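Local coordinates for protein japanin (Rhipicephalus appendiculatus, PDB 4BQU) that modulates the host immune response as a secreted tick salivary lipocalin that holds cholesterol in its pocket and blocks differentiation of dendritic cells from monocytes, at residues A[2-7]-A[65-70]; A[30-35]-A[44-49]. One frame throughout, in Å; residues are numbered along the deposited sequence.

Contact 1: A[2-7]-A[65-70]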
ATOM      1  N   PRO A   2      10.763   3.718  16.739  1.00 68.12           N
ATOM      2  CA  PRO A   2      11.330   4.510  15.636  1.00 67.90           C
ATOM      3  C   PRO A   2      10.339   4.766  14.508  1.00 69.48           C
ATOM      4  O   PRO A   2       9.202   4.317  14.572  1.00 68.33           O
ATOM      5  CB  PRO A   2      12.521   3.661  15.180  1.00 69.47           C
ATOM      6  CG  PRO A   2      12.110   2.262  15.513  1.00 72.93           C
ATOM      7  CD  PRO A   2      11.273   2.330  16.742  1.00 68.40           C
ATOM      8  N   SER A   3      10.777   5.486  13.468  1.00 65.51           N
ATOM      9  CA  SER A   3       9.941   5.835  12.314  1.00 62.95           C
ATOM     10  C   SER A   3       9.926   4.720  11.250  1.00 62.23           C
ATOM     11  O   SER A   3      10.981   4.231  10.837  1.00 65.47           O
ATOM     12  CB  SER A   3      10.404   7.149  11.677  1.00 66.18           C
ATOM     13  OG  SER A   3      11.154   6.969  10.480  1.00 74.12           O
ATOM     14  N   MET A   4       8.729   4.358  10.805  1.00 50.16           N
ATOM     15  CA  MET A   4       8.505   3.380   9.747  1.00 44.77           C
ATOM     16  C   MET A   4       7.254   3.943   9.035  1.00 45.80           C
ATOM     17  O   MET A   4       6.390   4.528   9.710  1.00 44.32           O
ATOM     18  CB  MET A   4       8.417   1.926  10.301  1.00 44.49           C
ATOM     19  CG  MET A   4       7.052   1.342  10.399  1.00 46.52           C
ATOM     20  SD  MET A   4       6.583   0.395   8.964  1.00 48.55           S
ATOM     21  CE  MET A   4       5.485  -0.555   9.596  1.00 45.58           C
ATOM     22  N   PRO A   5       7.194   3.892   7.693  1.00 40.49           N
ATOM     23  CA  PRO A   5       6.129   4.623   6.970  1.00 39.53           C
ATOM     24  C   PRO A   5       4.666   4.316   7.330  1.00 40.84           C
ATOM     25  O   PRO A   5       3.852   5.225   7.340  1.00 40.46           O
ATOM     26  CB  PRO A   5       6.412   4.291   5.502  1.00 39.97           C
ATOM     27  CG  PRO A   5       7.802   3.971   5.462  1.00 44.53           C
ATOM     28  CD  PRO A   5       8.189   3.351   6.751  1.00 40.73           C
ATOM     29  N   ALA A   6       4.337   3.085   7.667  1.00 36.73           N
ATOM     30  CA  ALA A   6       2.954   2.730   8.003  1.00 36.36           C
ATOM     31  C   ALA A   6       2.396   3.479   9.213  1.00 39.39           C
ATOM     32  O   ALA A   6       1.188   3.690   9.288  1.00 36.70           O
ATOM     33  CB  ALA A   6       2.833   1.238   8.240  1.00 36.37           C
ATOM     34  N   ILE A   7       3.258   3.902  10.139  1.00 37.81           N
ATOM     35  CA  ILE A   7       2.827   4.639  11.342  1.00 38.62           C
ATOM     36  C   ILE A   7       3.225   6.120  11.298  1.00 45.18           C
ATOM     37  O   ILE A   7       2.852   6.857  12.214  1.00 47.66           O
ATOM     38  CB  ILE A   7       3.317   3.911  12.639  1.00 40.64           C
ATOM     39  CG1 ILE A   7       4.837   3.728  12.675  1.00 41.08           C
ATOM     40  CG2 ILE A   7       2.619   2.563  12.748  1.00 38.75           C
ATOM     41  CD1 ILE A   7       5.401   3.656  13.966  1.00 55.93           C
ATOM     42  N   VAL A  65      -3.505   0.364  11.926  1.00 35.76           N
ATOM     43  CA  VAL A  65      -2.308  -0.436  11.945  1.00 35.65           C
ATOM     44  C   VAL A  65      -1.591  -0.290  13.267  1.00 39.22           C
ATOM     45  O   VAL A  65      -1.633   0.779  13.882  1.00 41.09           O
ATOM     46  CB  VAL A  65      -1.358  -0.209  10.739  1.00 38.81           C
ATOM     47  CG1 VAL A  65      -2.093  -0.410   9.440  1.00 39.33           C
ATOM     48  CG2 VAL A  65      -0.686   1.154  10.784  1.00 38.91           C
ATOM     49  N   LYS A  66      -0.999  -1.417  13.722  1.00 33.03           N
ATOM     50  CA  LYS A  66      -0.152  -1.469  14.894  1.00 34.99           C
ATOM     51  C   LYS A  66       1.224  -1.989  14.472  1.00 39.66           C
ATOM     52  O   LYS A  66       1.308  -2.936  13.698  1.00 38.16           O
ATOM     53  CB  LYS A  66      -0.732  -2.392  15.952  1.00 38.17           C
ATOM     54  CG  LYS A  66      -0.229  -2.105  17.346  1.00 43.94           C
ATOM     55  CD  LYS A  66      -0.667  -3.195  18.320  1.00 53.87           C
ATOM     56  CE  LYS A  66       0.089  -3.062  19.617  1.00 67.94           C
ATOM     57  NZ  LYS A  66      -0.446  -3.918  20.703  1.00 86.36           N
ATOM     58  N   TRP A  67       2.298  -1.364  14.956  1.00 38.53           N
ATOM     59  CA  TRP A  67       3.660  -1.843  14.698  1.00 37.60           C
ATOM     60  C   TRP A  67       4.431  -1.807  16.007  1.00 43.88           C
ATOM     61  O   TRP A  67       4.630  -0.726  16.559  1.00 44.87           O
ATOM     62  CB  TRP A  67       4.375  -0.983  13.645  1.00 35.90           C
ATOM     63  CG  TRP A  67       5.742  -1.496  13.258  1.00 36.33           C
ATOM     64  CD1 TRP A  67       6.051  -2.738  12.787  1.00 38.45           C
ATOM     65  CD2 TRP A  67       6.986  -0.811  13.423  1.00 36.57           C
ATOM     66  NE1 TRP A  67       7.402  -2.842  12.581  1.00 38.28           N
ATOM     67  CE2 TRP A  67       7.999  -1.665  12.944  1.00 40.27           C
ATOM     68  CE3 TRP A  67       7.354   0.431  13.967  1.00 38.62           C
ATOM     69  CZ2 TRP A  67       9.336  -1.286  12.931  1.00 39.92           C
ATOM     70  CZ3 TRP A  67       8.676   0.826  13.909  1.00 40.61           C
ATOM     71  CH2 TRP A  67       9.648  -0.012  13.364  1.00 40.97           C
ATOM     72  N   GLU A  68       4.831  -2.974  16.528  1.00 41.56           N
ATOM     73  CA  GLU A  68       5.685  -3.036  17.710  1.00 43.35           C
ATOM     74  C   GLU A  68       7.096  -2.686  17.194  1.00 44.79           C
ATOM     75  O   GLU A  68       7.426  -3.090  16.081  1.00 40.85           O
ATOM     76  CB  GLU A  68       5.688  -4.436  18.354  1.00 45.33           C
ATOM     77  CG  GLU A  68       4.333  -4.931  18.840  1.00 61.95           C
ATOM     78  CD  GLU A  68       3.892  -4.461  20.216  1.00 84.16           C
ATOM     79  OE1 GLU A  68       3.840  -3.234  20.458  1.00 73.59           O
ATOM     80  OE2 GLU A  68       3.535  -5.335  21.037  1.00 87.94           O
ATOM     81  N   PRO A  69       7.891  -1.873  17.917  1.00 45.03           N
ATOM     82  CA  PRO A  69       9.225  -1.478  17.407  1.00 44.64           C
ATOM     83  C   PRO A  69      10.123  -2.616  16.922  1.00 45.64           C
ATOM     84  O   PRO A  69      10.341  -3.592  17.626  1.00 44.94           O
ATOM     85  CB  PRO A  69       9.858  -0.771  18.606  1.00 48.37           C
ATOM     86  CG  PRO A  69       8.732  -0.249  19.373  1.00 54.73           C
ATOM     87  CD  PRO A  69       7.645  -1.287  19.248  1.00 48.78           C
ATOM     88  N   TYR A  70      10.666  -2.456  15.723  1.00 42.01           N
ATOM     89  CA  TYR A  70      11.535  -3.432  15.049  1.00 41.25           C
ATOM     90  C   TYR A  70      10.858  -4.755  14.762  1.00 42.24           C
ATOM     91  O   TYR A  70      11.554  -5.710  14.453  1.00 43.29           O
ATOM     92  CB  TYR A  70      12.874  -3.653  15.807  1.00 42.26           C
ATOM     93  CG  TYR A  70      13.643  -2.375  16.016  1.00 43.27           C
ATOM     94  CD1 TYR A  70      14.391  -1.813  14.988  1.00 45.66           C
ATOM     95  CD2 TYR A  70      13.566  -1.684  17.214  1.00 44.50           C
ATOM     96  CE1 TYR A  70      15.075  -0.616  15.160  1.00 47.10           C
ATOM     97  CE2 TYR A  70      14.264  -0.494  17.407  1.00 47.11           C
ATOM     98  CZ  TYR A  70      15.027   0.033  16.380  1.00 52.20           C
ATOM     99  OH  TYR A  70      15.690   1.225  16.555  1.00 60.39           O
TER
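Met4 and Trp67 form the heart of this contact, in which the N-terminal segment 2-7 folds across the end of strand 57-66 and the following loop, at one end of the lipocalin barrel. The indole is the broad surface, held between Met4 on one face and Pro69 CA, offset toward the rim, on the opposite one. Met4 CG stands 3.7 Å from the centroid of the six-membered ring of Trp67, 14° off its normal. A bend at chi2 (93°) then carries the chain along the indole, giving a Met-aromatic contact with Met4 SD 4.7 Å from the five-membered centroid of Trp67; Met4 CE follows, to 3.8 Å from Trp67 CG. A flexible thioether suits this place because it can mould itself to a flat ring. Trp67 has its CG anti to the backbone N (chi1 -175°), which sends the indole against Met4, while NE1 is satisfied by Ser71 O. Pro2 O meets the edge of the Trp67 ring near CZ3, and Ile7 CD1 comes obliquely to 3.8 Å from Trp67 CE3. With an alanine at the position of Trp67, Met4, Ile7 and Pro2 would probably lose their shared platform and a gap would open beneath the N-terminal segment. The Pro2 ring wedges between Pro69 and Tyr70, its CD 3.9 Å from Pro69 CB and its CG over the phenol face in a CH-pi contact. At the other end the small Ala6 probably helps the chain approach beta-branched Val65, whose CG2 lies 3.5 Å from Ala6 O and 4.1 Å from Ile7 CG2.

Contact 2: A[30-35]-A[44-49]. With NAG (2-acetamido-2-deoxy-beta-D-glucopyranose), chain J; CLR (cholesterol), chain F; EDO (1,2-ethanediol), chain H.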
ATOM      1  N   LYS A  30      -3.873   4.878  -2.558  1.00 34.51           N
ATOM      2  CA  LYS A  30      -3.034   5.545  -1.584  1.00 33.28           C
ATOM      3  C   LYS A  30      -3.651   5.424  -0.192  1.00 37.15           C
ATOM      4  O   LYS A  30      -4.818   5.102  -0.052  1.00 37.41           O
ATOM      5  CB  LYS A  30      -2.776   7.000  -1.930  1.00 33.73           C
ATOM      6  CG  LYS A  30      -4.046   7.886  -1.938  1.00 38.26           C
ATOM      7  CD  LYS A  30      -3.759   9.292  -2.358  1.00 35.57           C
ATOM      8  CE  LYS A  30      -5.016  10.103  -2.378  1.00 46.16           C
ATOM      9  NZ  LYS A  30      -4.766  11.483  -2.825  1.00 55.22           N
ATOM     10  N   THR A  31      -2.846   5.654   0.823  1.00 33.14           N
ATOM     11  CA  THR A  31      -3.251   5.670   2.185  1.00 33.03           C
ATOM     12  C   THR A  31      -2.782   6.949   2.872  1.00 36.61           C
ATOM     13  O   THR A  31      -1.576   7.196   2.933  1.00 35.59           O
ATOM     14  CB  THR A  31      -2.729   4.386   2.927  1.00 37.54           C
ATOM     15  OG1 THR A  31      -3.014   4.520   4.315  1.00 37.01           O
ATOM     16  CG2 THR A  31      -1.256   4.137   2.758  1.00 35.92           C
ATOM     17  N   ARG A  32      -3.704   7.710   3.470  1.00 34.58           N
ATOM     18  CA  ARG A  32      -3.340   8.882   4.256  1.00 35.75           C
ATOM     19  C   ARG A  32      -3.380   8.578   5.741  1.00 38.03           C
ATOM     20  O   ARG A  32      -4.219   7.818   6.184  1.00 38.46           O
ATOM     21  CB  ARG A  32      -4.300  10.042   4.029  1.00 36.99           C
ATOM     22  CG  ARG A  32      -4.377  10.562   2.643  1.00 45.91           C
ATOM     23  CD  ARG A  32      -4.990  11.956   2.693  1.00 46.51           C
ATOM     24  NE  ARG A  32      -5.074  12.576   1.374  1.00 50.63           N
ATOM     25  CZ  ARG A  32      -6.186  12.882   0.707  1.00 63.03           C
ATOM     26  NH1 ARG A  32      -7.381  12.608   1.221  1.00 52.00           N
ATOM     27  NH2 ARG A  32      -6.110  13.455  -0.492  1.00 60.38           N
ATOM     28  N   TYR A  33      -2.540   9.260   6.514  1.00 33.93           N
ATOM     29  CA  TYR A  33      -2.555   9.204   7.971  1.00 33.35           C
ATOM     30  C   TYR A  33      -3.710  10.061   8.449  1.00 40.83           C
ATOM     31  O   TYR A  33      -3.827  11.214   8.012  1.00 40.97           O
ATOM     32  CB  TYR A  33      -1.246   9.795   8.524  1.00 34.88           C
ATOM     33  CG  TYR A  33      -1.218   9.947  10.037  1.00 35.35           C
ATOM     34  CD1 TYR A  33      -0.758   8.927  10.851  1.00 37.45           C
ATOM     35  CD2 TYR A  33      -1.595  11.136  10.644  1.00 36.58           C
ATOM     36  CE1 TYR A  33      -0.741   9.051  12.241  1.00 38.64           C
ATOM     37  CE2 TYR A  33      -1.639  11.249  12.037  1.00 38.20           C
ATOM     38  CZ  TYR A  33      -1.182  10.214  12.827  1.00 43.10           C
ATOM     39  OH  TYR A  33      -1.160  10.308  14.192  1.00 46.12           O
ATOM     40  N   LEU A  34      -4.563   9.525   9.343  1.00 39.65           N
ATOM     41  CA  LEU A  34      -5.669  10.301   9.895  1.00 40.71           C
ATOM     42  C   LEU A  34      -5.364  10.667  11.322  1.00 43.83           C
ATOM     43  O   LEU A  34      -5.309  11.852  11.647  1.00 42.78           O
ATOM     44  CB  LEU A  34      -6.989   9.542   9.834  1.00 41.01           C
ATOM     45  CG  LEU A  34      -7.430   9.073   8.463  1.00 43.45           C
ATOM     46  CD1 LEU A  34      -8.790   8.447   8.535  1.00 41.78           C
ATOM     47  CD2 LEU A  34      -7.464  10.250   7.472  1.00 43.09           C
ATOM     48  N   ASN A  35      -5.147   9.663  12.178  1.00 41.65           N
ATOM     49  CA  ASN A  35      -4.861   9.924  13.597  1.00 42.76           C
ATOM     50  C   ASN A  35      -4.288   8.721  14.339  1.00 40.00           C
ATOM     51  O   ASN A  35      -3.947   7.722  13.720  1.00 35.43           O
ATOM     52  CB  ASN A  35      -6.124  10.481  14.315  1.00 48.80           C
ATOM     53  CG  ASN A  35      -7.369   9.624  14.290  1.00 69.45           C
ATOM     54  OD1 ASN A  35      -7.328   8.417  14.545  1.00 51.51           O
ATOM     55  ND2 ASN A  35      -8.461  10.364  13.987  1.00 85.23           N
ATOM     56  N   SER A  44      -6.458   6.056   6.141  1.00 37.90           N
ATOM     57  CA  SER A  44      -7.531   5.880   5.178  1.00 37.12           C
ATOM     58  C   SER A  44      -6.943   5.113   4.011  1.00 39.08           C
ATOM     59  O   SER A  44      -5.737   5.175   3.787  1.00 33.62           O
ATOM     60  CB  SER A  44      -8.021   7.228   4.668  1.00 38.60           C
ATOM     61  OG  SER A  44      -7.017   7.833   3.874  1.00 45.26           O
ATOM     62  N   LEU A  45      -7.774   4.364   3.287  1.00 39.93           N
ATOM     63  CA  LEU A  45      -7.374   3.762   2.031  1.00 38.87           C
ATOM     64  C   LEU A  45      -8.237   4.479   1.014  1.00 41.61           C
ATOM     65  O   LEU A  45      -9.466   4.339   1.032  1.00 38.14           O
ATOM     66  CB  LEU A  45      -7.544   2.261   1.877  1.00 38.00           C
ATOM     67  CG  LEU A  45      -6.830   1.810   0.589  1.00 43.32           C
ATOM     68  CD1 LEU A  45      -5.406   1.366   0.849  1.00 42.24           C
ATOM     69  CD2 LEU A  45      -7.534   0.769  -0.066  1.00 50.61           C
ATOM     70  N   ILE A  46      -7.576   5.305   0.177  1.00 39.84           N
ATOM     71  CA  ILE A  46      -8.259   6.049  -0.861  1.00 40.03           C
ATOM     72  C   ILE A  46      -7.982   5.314  -2.185  1.00 42.97           C
ATOM     73  O   ILE A  46      -6.821   4.995  -2.469  1.00 39.03           O
ATOM     74  CB  ILE A  46      -7.756   7.516  -0.924  1.00 43.58           C
ATOM     75  CG1 ILE A  46      -7.694   8.208   0.453  1.00 44.49           C
ATOM     76  CG2 ILE A  46      -8.626   8.338  -1.892  1.00 42.78           C
ATOM     77  CD1 ILE A  46      -8.986   8.328   1.131  1.00 63.88           C
ATOM     78  N   TYR A  47      -9.029   5.122  -3.015  1.00 40.72           N
ATOM     79  CA  TYR A  47      -8.901   4.509  -4.328  1.00 40.67           C
ATOM     80  C   TYR A  47      -9.950   5.116  -5.248  1.00 49.61           C
ATOM     81  O   TYR A  47     -10.929   5.708  -4.786  1.00 50.65           O
ATOM     82  CB  TYR A  47      -8.988   2.986  -4.274  1.00 40.80           C
ATOM     83  CG  TYR A  47     -10.265   2.454  -3.653  1.00 45.92           C
ATOM     84  CD1 TYR A  47     -10.414   2.383  -2.270  1.00 47.60           C
ATOM     85  CD2 TYR A  47     -11.329   2.041  -4.446  1.00 48.78           C
ATOM     86  CE1 TYR A  47     -11.594   1.926  -1.694  1.00 50.20           C
ATOM     87  CE2 TYR A  47     -12.509   1.557  -3.881  1.00 51.68           C
ATOM     88  CZ  TYR A  47     -12.637   1.493  -2.502  1.00 63.66           C
ATOM     89  OH  TYR A  47     -13.805   1.028  -1.918  1.00 73.87           O
ATOM     90  N   VAL A  48      -9.732   4.996  -6.549  1.00 49.38           N
ATOM     91  CA  VAL A  48     -10.633   5.524  -7.554  1.00 49.89           C
ATOM     92  C   VAL A  48     -11.165   4.364  -8.405  1.00 56.74           C
ATOM     93  O   VAL A  48     -10.406   3.487  -8.831  1.00 56.35           O
ATOM     94  CB  VAL A  48      -9.934   6.633  -8.378  1.00 53.29           C
ATOM     95  CG1 VAL A  48     -10.789   7.071  -9.533  1.00 53.60           C
ATOM     96  CG2 VAL A  48      -9.611   7.827  -7.489  1.00 52.91           C
ATOM     97  N   PHE A  49     -12.473   4.370  -8.630  1.00 57.32           N
ATOM     98  CA  PHE A  49     -13.145   3.391  -9.476  1.00 60.91           C
ATOM     99  C   PHE A  49     -12.990   3.914 -10.904  1.00 67.01           C
ATOM    100  O   PHE A  49     -13.633   4.875 -11.291  1.00 66.54           O
ATOM    101  CB  PHE A  49     -14.625   3.185  -9.069  1.00 65.62           C
ATOM    102  CG  PHE A  49     -14.883   1.759  -8.626  1.00 69.23           C
ATOM    103  CD1 PHE A  49     -15.101   0.752  -9.563  1.00 74.81           C
ATOM    104  CD2 PHE A  49     -14.731   1.391  -7.297  1.00 73.42           C
ATOM    105  CE1 PHE A  49     -15.248  -0.581  -9.171  1.00 78.55           C
ATOM    106  CE2 PHE A  49     -14.875   0.053  -6.898  1.00 75.56           C
ATOM    107  CZ  PHE A  49     -15.138  -0.923  -7.840  1.00 76.26           C
TER
HETATM  108  C1  NAG J1035      -9.818   9.915  13.966  1.00 87.94           C
HETATM  109  C2  NAG J1035     -10.251   9.260  12.658  1.00 90.12           C
HETATM  110  C3  NAG J1035     -11.699   8.771  12.733  1.00 95.79           C
HETATM  111  C4  NAG J1035     -12.031   8.127  14.084  1.00 96.76           C
HETATM  112  C5  NAG J1035     -11.464   8.904  15.275  1.00 95.81           C
HETATM  113  C6  NAG J1035     -11.561   8.176  16.593  1.00 98.15           C
HETATM  114  C7  NAG J1035     -10.555  11.407  11.392  1.00 92.24           C
HETATM  115  C8  NAG J1035      -9.793  12.312  10.471  1.00 92.44           C
HETATM  116  N2  NAG J1035     -10.075  10.140  11.508  1.00 91.74           N
HETATM  117  O3  NAG J1035     -11.867   7.818  11.688  1.00 96.62           O
HETATM  118  O4  NAG J1035     -13.451   8.089  14.203  1.00 98.16           O
HETATM  119  O5  NAG J1035     -10.063   9.112  15.088  1.00 92.05           O
HETATM  120  O6  NAG J1035     -10.342   8.301  17.339  1.00 95.10           O
HETATM  121  O7  NAG J1035     -11.562  11.789  11.980  1.00 94.59           O
HETATM  122  C1  CLR F 575      -5.491  -2.494  -4.958  1.00 46.45           C
HETATM  123  C2  CLR F 575      -5.815  -2.801  -6.425  1.00 45.46           C
HETATM  124  C3  CLR F 575      -4.613  -3.399  -7.140  1.00 48.85           C
HETATM  125  C4  CLR F 575      -4.121  -4.640  -6.412  1.00 46.14           C
HETATM  126  C5  CLR F 575      -3.860  -4.376  -4.945  1.00 43.00           C
HETATM  127  C6  CLR F 575      -2.706  -4.733  -4.397  1.00 39.42           C
HETATM  128  C7  CLR F 575      -2.340  -4.513  -2.964  1.00 39.55           C
HETATM  129  C8  CLR F 575      -3.558  -4.270  -2.081  1.00 40.87           C
HETATM  130  C9  CLR F 575      -4.478  -3.237  -2.758  1.00 42.32           C
HETATM  131  C10 CLR F 575      -4.999  -3.715  -4.158  1.00 43.86           C
HETATM  132  C11 CLR F 575      -5.606  -2.788  -1.813  1.00 38.09           C
HETATM  133  C12 CLR F 575      -5.125  -2.356  -0.425  1.00 35.35           C
HETATM  134  C13 CLR F 575      -4.273  -3.429   0.283  1.00 37.42           C
HETATM  135  C14 CLR F 575      -3.125  -3.758  -0.698  1.00 39.57           C
HETATM  136  C15 CLR F 575      -2.160  -4.591   0.151  1.00 36.57           C
HETATM  137  C16 CLR F 575      -2.232  -3.915   1.531  1.00 35.34           C
HETATM  138  C17 CLR F 575      -3.442  -2.961   1.509  1.00 34.57           C
HETATM  139  C18 CLR F 575      -5.129  -4.657   0.638  1.00 38.74           C
HETATM  140  C19 CLR F 575      -6.158  -4.727  -4.026  1.00 43.20           C
HETATM  141  C20 CLR F 575      -4.101  -2.836   2.898  1.00 34.18           C
HETATM  142  C21 CLR F 575      -5.244  -1.835   2.956  1.00 37.04           C
HETATM  143  C22 CLR F 575      -3.067  -2.486   3.981  1.00 36.90           C
HETATM  144  C23 CLR F 575      -2.172  -1.266   3.732  1.00 39.13           C
HETATM  145  C24 CLR F 575      -1.187  -1.046   4.893  1.00 41.68           C
HETATM  146  C25 CLR F 575      -0.053  -0.006   4.764  1.00 42.49           C
HETATM  147  C26 CLR F 575       0.093   0.599   3.407  1.00 36.36           C
HETATM  148  C27 CLR F 575       0.022   1.037   5.837  1.00 39.43           C
HETATM  149  O1  CLR F 575      -4.978  -3.733  -8.486  1.00 52.65           O
HETATM  150  C1  EDO H 702      -1.355  13.709   0.094  1.00 52.66           C
HETATM  151  O1  EDO H 702      -2.085  13.703   1.294  1.00 51.27           O
HETATM  152  C2  EDO H 702      -2.316  13.950  -1.047  1.00 59.20           C
HETATM  153  O2  EDO H 702      -3.249  12.905  -1.081  1.00 60.05           O
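Lys30 and Ile46 face each other as a hydrogen-bonded antiparallel pair in the beta hairpin of strands 29-37 and 40-49, part of the lipocalin barrel wall. Their backbones are joined both ways, Lys30 N to Ile46 O at 3.0 Å and Ile46 N to Lys30 O at 2.8 Å. On the outer face their side chains lie against one another: CG of Lys30, held between the backbone N and the carbonyl carbon (chi1 64°), packs 3.9 Å from Ile46 CB. From there the extended lysine chain runs past the isoleucine, pairing methylenes with a branched apolar neighbour while NZ continues to an ethanediol, probably from the crystallisation liquor. Arg32, on the same face, has the O2 of that diol at the edge of its guanidinium, near the plane; Arg32 NE and NH2 and Lys30 NZ all hydrogen-bond this oxygen, so both basic residues grip it. Beside Arg32 sits Ser44, whose small side chain sets OG 3.5 Å from Arg32 CB; Ser44 N bonds Arg32 O at 2.8 Å, while the return bonds from Arg32 N to Ser44 OG and O are weak.

The inner face is built differently. Thr31 and Leu45 point into the pocket, with CG2 of Thr31 at 3.8 Å from cholesterol C26 and CD1 of Leu45 similarly near C21, an apolar lining for the sterol tail. Threonine serves two ends here: with chi1 at 173°, OG1 is turned away from the backbone N and gives its hydrogen to Ser44 O, and it also accepts one from Arg43. Farther along, Leu34 and Asn35 both face Thr42 in a classic beta bulge. Leu34 CB touches N2 of the N-acetylglucosamine at 3.6 Å; Asn35 is the N-linked glycosylation site, its ND2 covalently bonded to the sugar C1 at 1.4 Å.

Contact 2 is nested along the chain inside the loop closed by contact 1, and their centres lie about 18 Å apart. Both reach the same antiparallel barrel sheet, where strand 40-49 pairs with strand 29-37 on one edge and strand 57-66 on the other. Contact 1 lays the N-terminal segment across one end of the barrel; contact 2 forms part of the wall. They meet lightly, Ile7 O lying 4.2 Å from Tyr33 CE1. Arg43 ties them more firmly, bonding to Ala6 in contact 1 and Thr31 in contact 2. Since Ala6 and Thr31 both touch cholesterol, the two contacts help enclose one pocket.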